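Local atomic coordinates of S-adenosylmethionine dependent methyltransferase (Mesorhizobium loti, PDB entry 3BKW), a protein that probably transfers a methyl group from S-adenosylmethionine to a substrate, as a class I, Rossmann-like methyltransferase. Residues S113-Y119 / F140-E145; P147-A153 / W167-Y172; V211-C215 / P234-L238. One frame throughout, in Å; residues are numbered along the deposited sequence.

Interaction 1: S113-Y119 / F140-E145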
loop_
_atom_site.group_PDB
_atom_site.type_symbol
_atom_site.label_atom_id
_atom_site.label_comp_id
_atom_site.label_asym_id
_atom_site.label_seq_id
_atom_site.Cartn_x
_atom_site.Cartn_y
_atom_site.Cartn_z
ATOM N N SER A 113 -7.963 13.952 8.280
ATOM C CA SER A 113 -6.700 14.494 8.760
ATOM C C SER A 113 -5.718 14.747 7.633
ATOM O O SER A 113 -5.382 13.834 6.892
ATOM C CB SER A 113 -6.073 13.553 9.770
ATOM O OG SER A 113 -4.899 14.138 10.326
ATOM N N SER A 114 -5.267 15.990 7.507
ATOM C CA SER A 114 -4.268 16.370 6.521
ATOM C C SER A 114 -2.895 16.565 7.158
ATOM O O SER A 114 -2.698 17.483 7.964
ATOM C CB SER A 114 -4.678 17.659 5.815
ATOM O OG SER A 114 -3.623 18.139 4.989
ATOM N N LEU A 115 -1.973 15.674 6.805
ATOM C CA LEU A 115 -0.555 15.830 7.139
ATOM C C LEU A 115 -0.254 16.061 8.612
ATOM O O LEU A 115 0.533 16.943 8.982
ATOM C CB LEU A 115 0.023 16.942 6.252
ATOM C CG LEU A 115 -0.165 16.772 4.741
ATOM C CD1 LEU A 115 0.457 17.962 3.984
ATOM C CD2 LEU A 115 0.398 15.439 4.258
ATOM N N ALA A 116 -0.902 15.260 9.445
ATOM C CA ALA A 116 -0.730 15.303 10.904
ATOM C C ALA A 116 -0.258 13.986 11.512
ATOM O O ALA A 116 0.499 13.996 12.464
ATOM C CB ALA A 116 -2.054 15.712 11.582
ATOM N N LEU A 117 -0.731 12.854 10.982
ATOM C CA LEU A 117 -0.485 11.567 11.598
ATOM C C LEU A 117 0.939 11.078 11.535
ATOM O O LEU A 117 1.328 10.298 12.396
ATOM C CB LEU A 117 -1.455 10.501 11.108
ATOM C CG LEU A 117 -2.954 10.754 11.336
ATOM C CD1 LEU A 117 -3.649 9.390 11.173
ATOM C CD2 LEU A 117 -3.324 11.383 12.644
ATOM N N HIS A 118 1.740 11.603 10.599
ATOM C CA HIS A 118 3.172 11.279 10.575
ATOM C C HIS A 118 3.949 11.836 11.773
ATOM O O HIS A 118 5.099 11.468 11.964
ATOM C CB HIS A 118 3.865 11.582 9.250
ATOM C CG HIS A 118 3.668 12.971 8.758
ATOM N ND1 HIS A 118 2.711 13.292 7.832
ATOM C CD2 HIS A 118 4.291 14.127 9.064
ATOM C CE1 HIS A 118 2.764 14.584 7.565
ATOM N NE2 HIS A 118 3.699 15.119 8.317
ATOM N N TYR A 119 3.334 12.731 12.559
ATOM C CA TYR A 119 3.938 13.242 13.802
ATOM C C TYR A 119 3.489 12.512 15.080
ATOM O O TYR A 119 3.968 12.825 16.166
ATOM C CB TYR A 119 3.667 14.745 13.938
ATOM C CG TYR A 119 4.152 15.545 12.741
ATOM C CD1 TYR A 119 5.492 15.479 12.325
ATOM C CD2 TYR A 119 3.281 16.369 12.019
ATOM C CE1 TYR A 119 5.958 16.211 11.214
ATOM C CE2 TYR A 119 3.752 17.119 10.906
ATOM C CZ TYR A 119 5.095 17.024 10.520
ATOM O OH TYR A 119 5.597 17.716 9.416
ATOM N N PHE A 140 -12.576 7.162 7.635
ATOM C CA PHE A 140 -11.387 7.869 8.089
ATOM C C PHE A 140 -10.555 8.083 6.830
ATOM O O PHE A 140 -10.148 7.105 6.209
ATOM C CB PHE A 140 -10.664 7.050 9.147
ATOM C CG PHE A 140 -9.425 7.697 9.727
ATOM C CD1 PHE A 140 -9.221 9.089 9.765
ATOM C CD2 PHE A 140 -8.488 6.883 10.368
ATOM C CE1 PHE A 140 -8.081 9.647 10.355
ATOM C CE2 PHE A 140 -7.375 7.444 10.963
ATOM C CZ PHE A 140 -7.168 8.811 10.960
ATOM N N VAL A 141 -10.355 9.341 6.453
ATOM C CA VAL A 141 -9.636 9.704 5.243
ATOM C C VAL A 141 -8.509 10.633 5.659
ATOM O O VAL A 141 -8.738 11.668 6.300
ATOM C CB VAL A 141 -10.574 10.385 4.242
ATOM C CG1 VAL A 141 -9.813 10.822 2.979
ATOM C CG2 VAL A 141 -11.722 9.457 3.865
ATOM N N PHE A 142 -7.272 10.252 5.347
ATOM C CA PHE A 142 -6.140 11.037 5.763
ATOM C C PHE A 142 -4.949 10.994 4.824
ATOM O O PHE A 142 -4.782 10.038 4.054
ATOM C CB PHE A 142 -5.720 10.608 7.184
ATOM C CG PHE A 142 -5.168 9.191 7.291
ATOM C CD1 PHE A 142 -3.792 8.970 7.203
ATOM C CD2 PHE A 142 -6.010 8.079 7.493
ATOM C CE1 PHE A 142 -3.244 7.675 7.328
ATOM C CE2 PHE A 142 -5.468 6.764 7.618
ATOM C CZ PHE A 142 -4.076 6.577 7.524
ATOM N N SER A 143 -4.128 12.044 4.925
ATOM C CA SER A 143 -2.884 12.142 4.188
ATOM C C SER A 143 -1.732 12.197 5.159
ATOM O O SER A 143 -1.845 12.764 6.255
ATOM C CB SER A 143 -2.862 13.366 3.294
ATOM O OG SER A 143 -3.004 14.552 4.052
ATOM N N THR A 144 -0.633 11.574 4.755
ATOM C CA THR A 144 0.625 11.613 5.486
ATOM C C THR A 144 1.768 11.694 4.480
ATOM O O THR A 144 1.591 11.420 3.304
ATOM C CB THR A 144 0.841 10.339 6.387
ATOM O OG1 THR A 144 0.658 9.143 5.600
ATOM C CG2 THR A 144 -0.141 10.310 7.574
ATOM N N GLU A 145 2.946 12.067 4.951
ATOM C CA GLU A 145 4.142 11.960 4.140
ATOM C C GLU A 145 4.347 10.488 3.814
ATOM O O GLU A 145 4.162 9.610 4.655
ATOM C CB GLU A 145 5.383 12.489 4.853
ATOM C CG GLU A 145 5.444 13.998 4.864
ATOM C CD GLU A 145 6.648 14.584 5.545
ATOM O OE1 GLU A 145 7.638 13.870 5.755
ATOM O OE2 GLU A 145 6.577 15.775 5.867
HETATM O O HOH W 1 -2.758 13.040 8.847
HETATM O O HOH W 2 -3.396 16.821 2.630
HETATM O O HOH W 3 7.747 16.701 8.131
#

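Interaction 2: P147-A153 / W167-Y172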
loop_
_atom_site.group_PDB
_atom_site.type_symbol
_atom_site.label_atom_id
_atom_site.label_comp_id
_atom_site.label_asym_id
_atom_site.label_seq_id
_atom_site.Cartn_x
_atom_site.Cartn_y
_atom_site.Cartn_z
ATOM N N PRO A 147 6.237 6.989 2.970
ATOM C CA PRO A 147 7.520 6.455 3.447
ATOM C C PRO A 147 8.732 6.591 2.486
ATOM O O PRO A 147 9.867 6.670 2.940
ATOM C CB PRO A 147 7.174 4.991 3.809
ATOM C CG PRO A 147 5.946 4.700 3.067
ATOM C CD PRO A 147 5.177 5.964 2.998
ATOM N N ILE A 148 8.509 6.633 1.168
ATOM C CA ILE A 148 9.600 6.902 0.215
ATOM C C ILE A 148 10.228 8.271 0.513
ATOM O O ILE A 148 11.436 8.423 0.478
ATOM C CB ILE A 148 9.121 6.855 -1.244
ATOM C CG1 ILE A 148 8.904 5.397 -1.649
ATOM C CG2 ILE A 148 10.160 7.535 -2.189
ATOM C CD1 ILE A 148 8.210 5.216 -2.964
ATOM N N TYR A 149 9.377 9.253 0.802
ATOM C CA TYR A 149 9.802 10.590 1.142
ATOM C C TYR A 149 10.447 10.662 2.535
ATOM O O TYR A 149 11.448 11.377 2.715
ATOM C CB TYR A 149 8.604 11.545 1.024
ATOM C CG TYR A 149 8.939 12.991 1.262
ATOM C CD1 TYR A 149 9.474 13.788 0.247
ATOM C CD2 TYR A 149 8.706 13.576 2.506
ATOM C CE1 TYR A 149 9.790 15.142 0.479
ATOM C CE2 TYR A 149 9.029 14.914 2.753
ATOM C CZ TYR A 149 9.551 15.698 1.728
ATOM O OH TYR A 149 9.876 17.018 1.972
HETATM N N MSE A 150 9.892 9.951 3.511
HETATM C CA MSE A 150 10.404 9.977 4.895
HETATM C C MSE A 150 11.634 9.121 5.176
HETATM O O MSE A 150 12.390 9.416 6.096
HETATM C CB MSE A 150 9.319 9.513 5.873
HETATM C CG MSE A 150 8.105 10.401 5.928
HETATM SE SE MSE A 150 6.945 9.863 7.399
HETATM C CE MSE A 150 6.419 8.053 6.739
ATOM N N ALA A 151 11.801 8.033 4.430
ATOM C CA ALA A 151 12.884 7.065 4.680
ATOM C C ALA A 151 14.325 7.574 4.753
ATOM O O ALA A 151 15.035 7.241 5.696
ATOM C CB ALA A 151 12.831 5.930 3.643
ATOM N N PRO A 152 14.767 8.361 3.756
ATOM C CA PRO A 152 16.209 8.637 3.677
ATOM C C PRO A 152 16.855 9.418 4.828
ATOM O O PRO A 152 16.240 10.326 5.386
ATOM C CB PRO A 152 16.355 9.392 2.346
ATOM C CG PRO A 152 15.090 9.163 1.613
ATOM C CD PRO A 152 14.035 9.008 2.652
ATOM N N ALA A 153 18.085 9.040 5.169
ATOM C CA ALA A 153 18.851 9.754 6.195
ATOM C C ALA A 153 19.197 11.171 5.719
ATOM O O ALA A 153 19.254 12.101 6.532
ATOM C CB ALA A 153 20.099 8.986 6.520
ATOM N N TRP A 167 15.680 9.976 -6.753
ATOM C CA TRP A 167 15.400 10.114 -5.326
ATOM C C TRP A 167 16.005 8.914 -4.609
ATOM O O TRP A 167 15.386 7.823 -4.577
ATOM C CB TRP A 167 13.890 10.206 -5.075
ATOM C CG TRP A 167 13.528 10.421 -3.627
ATOM C CD1 TRP A 167 13.192 9.470 -2.720
ATOM C CD2 TRP A 167 13.501 11.672 -2.921
ATOM N NE1 TRP A 167 12.918 10.048 -1.519
ATOM C CE2 TRP A 167 13.108 11.395 -1.596
ATOM C CE3 TRP A 167 13.727 13.007 -3.297
ATOM C CZ2 TRP A 167 12.952 12.399 -0.617
ATOM C CZ3 TRP A 167 13.587 14.030 -2.315
ATOM C CH2 TRP A 167 13.205 13.709 -0.987
ATOM N N PRO A 168 17.231 9.068 -4.069
ATOM C CA PRO A 168 17.872 7.973 -3.336
ATOM C C PRO A 168 17.169 7.593 -2.037
ATOM O O PRO A 168 16.872 8.463 -1.216
ATOM C CB PRO A 168 19.283 8.504 -3.072
ATOM C CG PRO A 168 19.498 9.526 -4.081
ATOM C CD PRO A 168 18.173 10.199 -4.210
ATOM N N ILE A 169 16.920 6.299 -1.877
ATOM C CA ILE A 169 16.263 5.737 -0.716
ATOM C C ILE A 169 17.276 4.922 0.084
ATOM O O ILE A 169 18.086 4.208 -0.491
ATOM C CB ILE A 169 15.077 4.806 -1.170
ATOM C CG1 ILE A 169 13.945 5.649 -1.804
ATOM C CG2 ILE A 169 14.495 4.030 -0.009
ATOM C CD1 ILE A 169 12.849 4.807 -2.549
ATOM N N ASP A 170 17.260 5.089 1.403
ATOM C CA ASP A 170 17.959 4.189 2.330
ATOM C C ASP A 170 17.048 3.959 3.541
ATOM O O ASP A 170 16.111 4.745 3.799
ATOM C CB ASP A 170 19.330 4.712 2.777
ATOM C CG ASP A 170 19.218 5.921 3.684
ATOM O OD1 ASP A 170 18.986 7.013 3.167
ATOM O OD2 ASP A 170 19.357 5.766 4.915
ATOM N N ARG A 171 17.313 2.857 4.247
ATOM C CA ARG A 171 16.602 2.460 5.467
ATOM C C ARG A 171 15.063 2.485 5.376
ATOM O O ARG A 171 14.376 2.742 6.356
ATOM C CB ARG A 171 17.124 3.311 6.641
ATOM C CG ARG A 171 18.634 3.110 6.887
ATOM C CD ARG A 171 19.220 3.948 8.016
ATOM N NE ARG A 171 18.740 3.582 9.358
ATOM C CZ ARG A 171 17.951 4.306 10.174
ATOM N NH1 ARG A 171 17.494 5.525 9.862
ATOM N NH2 ARG A 171 17.629 3.796 11.366
ATOM N N TYR A 172 14.518 2.199 4.195
ATOM C CA TYR A 172 13.061 2.175 4.030
ATOM C C TYR A 172 12.374 1.204 4.976
ATOM O O TYR A 172 11.272 1.492 5.467
ATOM C CB TYR A 172 12.691 1.844 2.592
ATOM C CG TYR A 172 11.204 1.885 2.276
ATOM C CD1 TYR A 172 10.590 3.067 1.842
ATOM C CD2 TYR A 172 10.427 0.730 2.374
ATOM C CE1 TYR A 172 9.230 3.090 1.513
ATOM C CE2 TYR A 172 9.071 0.734 2.046
ATOM C CZ TYR A 172 8.471 1.919 1.615
ATOM O OH TYR A 172 7.131 1.935 1.298
HETATM O O HOH W 4 17.485 6.766 6.758
#

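Interaction 3: V211-C215 / P234-L238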
loop_
_atom_site.group_PDB
_atom_site.type_symbol
_atom_site.label_atom_id
_atom_site.label_comp_id
_atom_site.label_asym_id
_atom_site.label_seq_id
_atom_site.Cartn_x
_atom_site.Cartn_y
_atom_site.Cartn_z
ATOM N N VAL A 211 -6.276 3.457 -1.458
ATOM C CA VAL A 211 -4.903 3.824 -1.142
ATOM C C VAL A 211 -4.313 4.516 -2.377
ATOM O O VAL A 211 -4.339 3.957 -3.467
ATOM C CB VAL A 211 -4.058 2.589 -0.773
ATOM C CG1 VAL A 211 -2.602 2.992 -0.452
ATOM C CG2 VAL A 211 -4.665 1.844 0.406
ATOM N N GLU A 212 -3.773 5.710 -2.195
ATOM C CA GLU A 212 -3.228 6.455 -3.316
ATOM C C GLU A 212 -1.903 7.076 -2.941
ATOM O O GLU A 212 -1.779 7.753 -1.914
ATOM C CB GLU A 212 -4.257 7.480 -3.733
ATOM C CG GLU A 212 -4.008 8.165 -5.024
ATOM C CD GLU A 212 -5.248 8.887 -5.543
ATOM O OE1 GLU A 212 -6.377 8.322 -5.516
ATOM O OE2 GLU A 212 -5.089 10.012 -6.029
ATOM N N GLU A 213 -0.893 6.783 -3.762
ATOM C CA GLU A 213 0.437 7.384 -3.618
ATOM C C GLU A 213 0.301 8.524 -4.594
ATOM O O GLU A 213 0.287 8.317 -5.816
ATOM C CB GLU A 213 1.520 6.364 -3.936
ATOM C CG GLU A 213 1.344 5.127 -3.073
ATOM C CD GLU A 213 2.244 4.004 -3.457
ATOM O OE1 GLU A 213 3.432 4.054 -3.113
ATOM O OE2 GLU A 213 1.754 3.043 -4.065
ATOM N N PHE A 214 0.168 9.733 -4.038
ATOM C CA PHE A 214 -0.245 10.896 -4.801
ATOM C C PHE A 214 0.620 11.150 -6.014
ATOM O O PHE A 214 1.834 11.031 -5.944
ATOM C CB PHE A 214 -0.414 12.158 -3.930
ATOM C CG PHE A 214 -0.570 13.430 -4.739
ATOM C CD1 PHE A 214 -1.720 13.630 -5.481
ATOM C CD2 PHE A 214 0.443 14.382 -4.792
ATOM C CE1 PHE A 214 -1.877 14.783 -6.267
ATOM C CE2 PHE A 214 0.289 15.548 -5.573
ATOM C CZ PHE A 214 -0.872 15.735 -6.306
ATOM N N CYS A 215 -0.052 11.419 -7.131
ATOM C CA CYS A 215 0.577 11.793 -8.381
ATOM C C CYS A 215 -0.225 12.942 -8.975
ATOM O O CYS A 215 -1.443 12.792 -9.215
ATOM C CB CYS A 215 0.582 10.622 -9.355
ATOM S SG CYS A 215 1.396 11.042 -10.912
ATOM N N PRO A 234 6.731 9.837 -4.790
ATOM C CA PRO A 234 5.593 10.418 -4.099
ATOM C C PRO A 234 5.979 11.113 -2.798
ATOM O O PRO A 234 6.761 10.564 -2.012
ATOM C CB PRO A 234 4.719 9.202 -3.798
ATOM C CG PRO A 234 5.659 8.090 -3.628
ATOM C CD PRO A 234 6.833 8.390 -4.532
HETATM N N MSE A 235 5.440 12.306 -2.578
HETATM C CA MSE A 235 5.605 12.997 -1.313
HETATM C C MSE A 235 4.571 12.511 -0.296
HETATM O O MSE A 235 4.857 12.517 0.912
HETATM C CB MSE A 235 5.456 14.506 -1.467
HETATM C CG MSE A 235 5.806 15.272 -0.226
HETATM SE SE MSE A 235 5.905 17.163 -0.570
HETATM C CE MSE A 235 7.353 17.152 -1.820
ATOM N N PHE A 236 3.383 12.119 -0.776
ATOM C CA PHE A 236 2.262 11.792 0.109
ATOM C C PHE A 236 1.610 10.457 -0.126
ATOM O O PHE A 236 1.555 9.965 -1.251
ATOM C CB PHE A 236 1.160 12.857 -0.027
ATOM C CG PHE A 236 1.643 14.264 0.141
ATOM C CD1 PHE A 236 2.193 14.648 1.355
ATOM C CD2 PHE A 236 1.515 15.201 -0.880
ATOM C CE1 PHE A 236 2.643 15.962 1.550
ATOM C CE2 PHE A 236 1.960 16.512 -0.694
ATOM C CZ PHE A 236 2.530 16.880 0.526
ATOM N N LEU A 237 1.129 9.883 0.973
ATOM C CA LEU A 237 0.296 8.689 0.991
ATOM C C LEU A 237 -1.101 9.149 1.413
ATOM O O LEU A 237 -1.238 9.818 2.452
ATOM C CB LEU A 237 0.820 7.654 1.989
ATOM C CG LEU A 237 0.018 6.345 2.087
ATOM C CD1 LEU A 237 0.094 5.543 0.760
ATOM C CD2 LEU A 237 0.467 5.475 3.271
ATOM N N LEU A 238 -2.101 8.787 0.623
ATOM C CA LEU A 238 -3.504 9.119 0.880
ATOM C C LEU A 238 -4.236 7.806 1.157
ATOM O O LEU A 238 -4.135 6.854 0.361
ATOM C CB LEU A 238 -4.115 9.843 -0.307
ATOM C CG LEU A 238 -3.297 10.975 -0.929
ATOM C CD1 LEU A 238 -4.099 11.597 -2.105
ATOM C CD2 LEU A 238 -2.887 12.060 0.029
HETATM O O HOH W 5 2.663 12.182 -3.728
#

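Interaction 1: S113-Y119 / F140-E145
The methylene CG of E145 lies over one face of the H118 imidazole, 4.0 Å from the ring centroid and 15° off the normal, a CH-pi contact. T144 CA and Y119 OH sit at that ring's edge, and H118 CD2 lies over the centre of one face of Y119, 3.3 Å above the plane. H118 is turned with CG between its backbone N and carbonyl carbon (chi1 53°), which sets the ring beside T144 and E145. L117 CD1 stands over one face of the F142 ring, 4.2 Å from its centroid, and meets F140 at CZ, 3.6 Å away; F142 CD2 covers a face of F140, and helix 123-133 packs on L117 and F140. L117, H118 and Y119 follow the C-terminal end of strand 108-114, which runs parallel to strand 138-145 in the Rossmann-like sheet of class I methyltransferases, the end at which this family usually binds its cofactor. The strands are tied by S143 N to S113 O, 2.9 Å and nearly straight, and by S113 N to V141 O. L115 N reaches S143 O at 3.0 Å from above the carbonyl plane, with a weak second bond to S143 OG. A water takes the N-H of L117 and donates to S143 O and to S113 OG, itself also hydrogen-bonded to L50 O. Another water joins Y119 OH to E145 OE2, while E145 OE1 forms a salt bridge with K189.

Interaction 2: P147-A153 / W167-Y172
W167 points the N-H of its indole at the carbonyl of I148, NE1 to O 3.0 Å, with the angle at the hydrogen 158°. The oxygen lies near the ring plane, but the donor comes in from above the carbonyl plane. With CG trans to the backbone N (chi1 -177°), the indole extends from the strand to the helix. There its CD1 packs on I148 CG2 at 3.6 Å, and its CZ2 meets Y149 CD1. The Y149 and W167 rings are almost parallel, yet slid so far that they barely overlap. Replacing W167 by alanine would take away the indole N-H and is likely to leave the I148 carbonyl without this donor and a gap beside I148 CG2 and the Y149 ring.

I148 sends its two branches to different partners: CG2 to W167 and to I169 CD1, CG1 to Y172 CE1. The Y172 ring sets CE1 3.6 Å from P147 CB, with I148 N at its edge. A151 CB packs against Y172 CA, and P152 CG lies 3.4 Å from P168 O. D170 carries the polar end. Its CG lies between the backbone N and the carbonyl carbon (chi1 69°), which turns the carboxylate to A153 N: OD1 accepts that N-H at 3.0 Å through its syn lone pair, and a water donates to both OD2 and A151 O. D170 N, buried here, has no partner.

The end of strand 165-169 and the turn after it lie against helix 147-150 and the chain that follows. Strand 189-191 packs on P147 and A151, V194 of helix 194-203 touches P147 and Y172, and residues 167-169 pair antiparallel with a strand of the second subunit, whose E213 takes the hydroxyl of Y172.

Interaction 3: V211-C215 / P234-L238
L238 CD1 rests against F214 CB at 4.2 Å, the apolar middle of an antiparallel pairing between strands 207-213 and 236-242. These last two strands of the chain lie at one edge of the class I methyltransferase sheet, with 236-242 the one reversed strand, set between 138-145 and 207-213. A34 of helix 32-38 packs on L238 and F214. The F214 and F236 side chains run side by side and point the same way, meeting through their CD2 atoms 4.1 Å apart, with F214 CD2 at the edge of the F236 ring. CG of the preceding M235 lies over one face of that ring, toward its rim. E213 and L237 share the other face of the sheet: L237 is extended away from its backbone N (chi1 -180°), which carries CD1 to V211 CG1, 3.9 Å off, and near E213 CG.

The backbones hold this register through a hydrogen-bonded pair, E212 N to L238 O and L238 N to E212 O, both 2.8 Å and close to straight. F214 N then reaches F236 O at 3.1 Å. At the polar edge, the carboxylate of E213 binds H146 and, across the dimer interface, Y172 and G195 of the second subunit; E212 turns to H210. Beyond the strand ends a water bridges the chains, donating to F214 O at 2.6 Å and accepting from F236 N at 3.0 Å.

In the fold
The three contacts follow one another along the chain without nesting. Interactions 1 and 3 share the seven-stranded sheet, their centres about 11 Å apart: strands 138-145 and 236-242 are neighbours, T144 O lies 2.8 Å from L237 N in a probable hydrogen bond, and L115 packs on F236. Interaction 2 is peripheral, about 18 Å from interaction 1 and 15 Å from interaction 3, centre to centre. Helix 147-150 follows directly from strand 138-145, so M150 reaches back to H118 and E145, while I148 and Y149 touch P234 and M235. Interactions 2 and 3 both meet the second subunit, so the methyltransferase core is linked to the dimer interface through them.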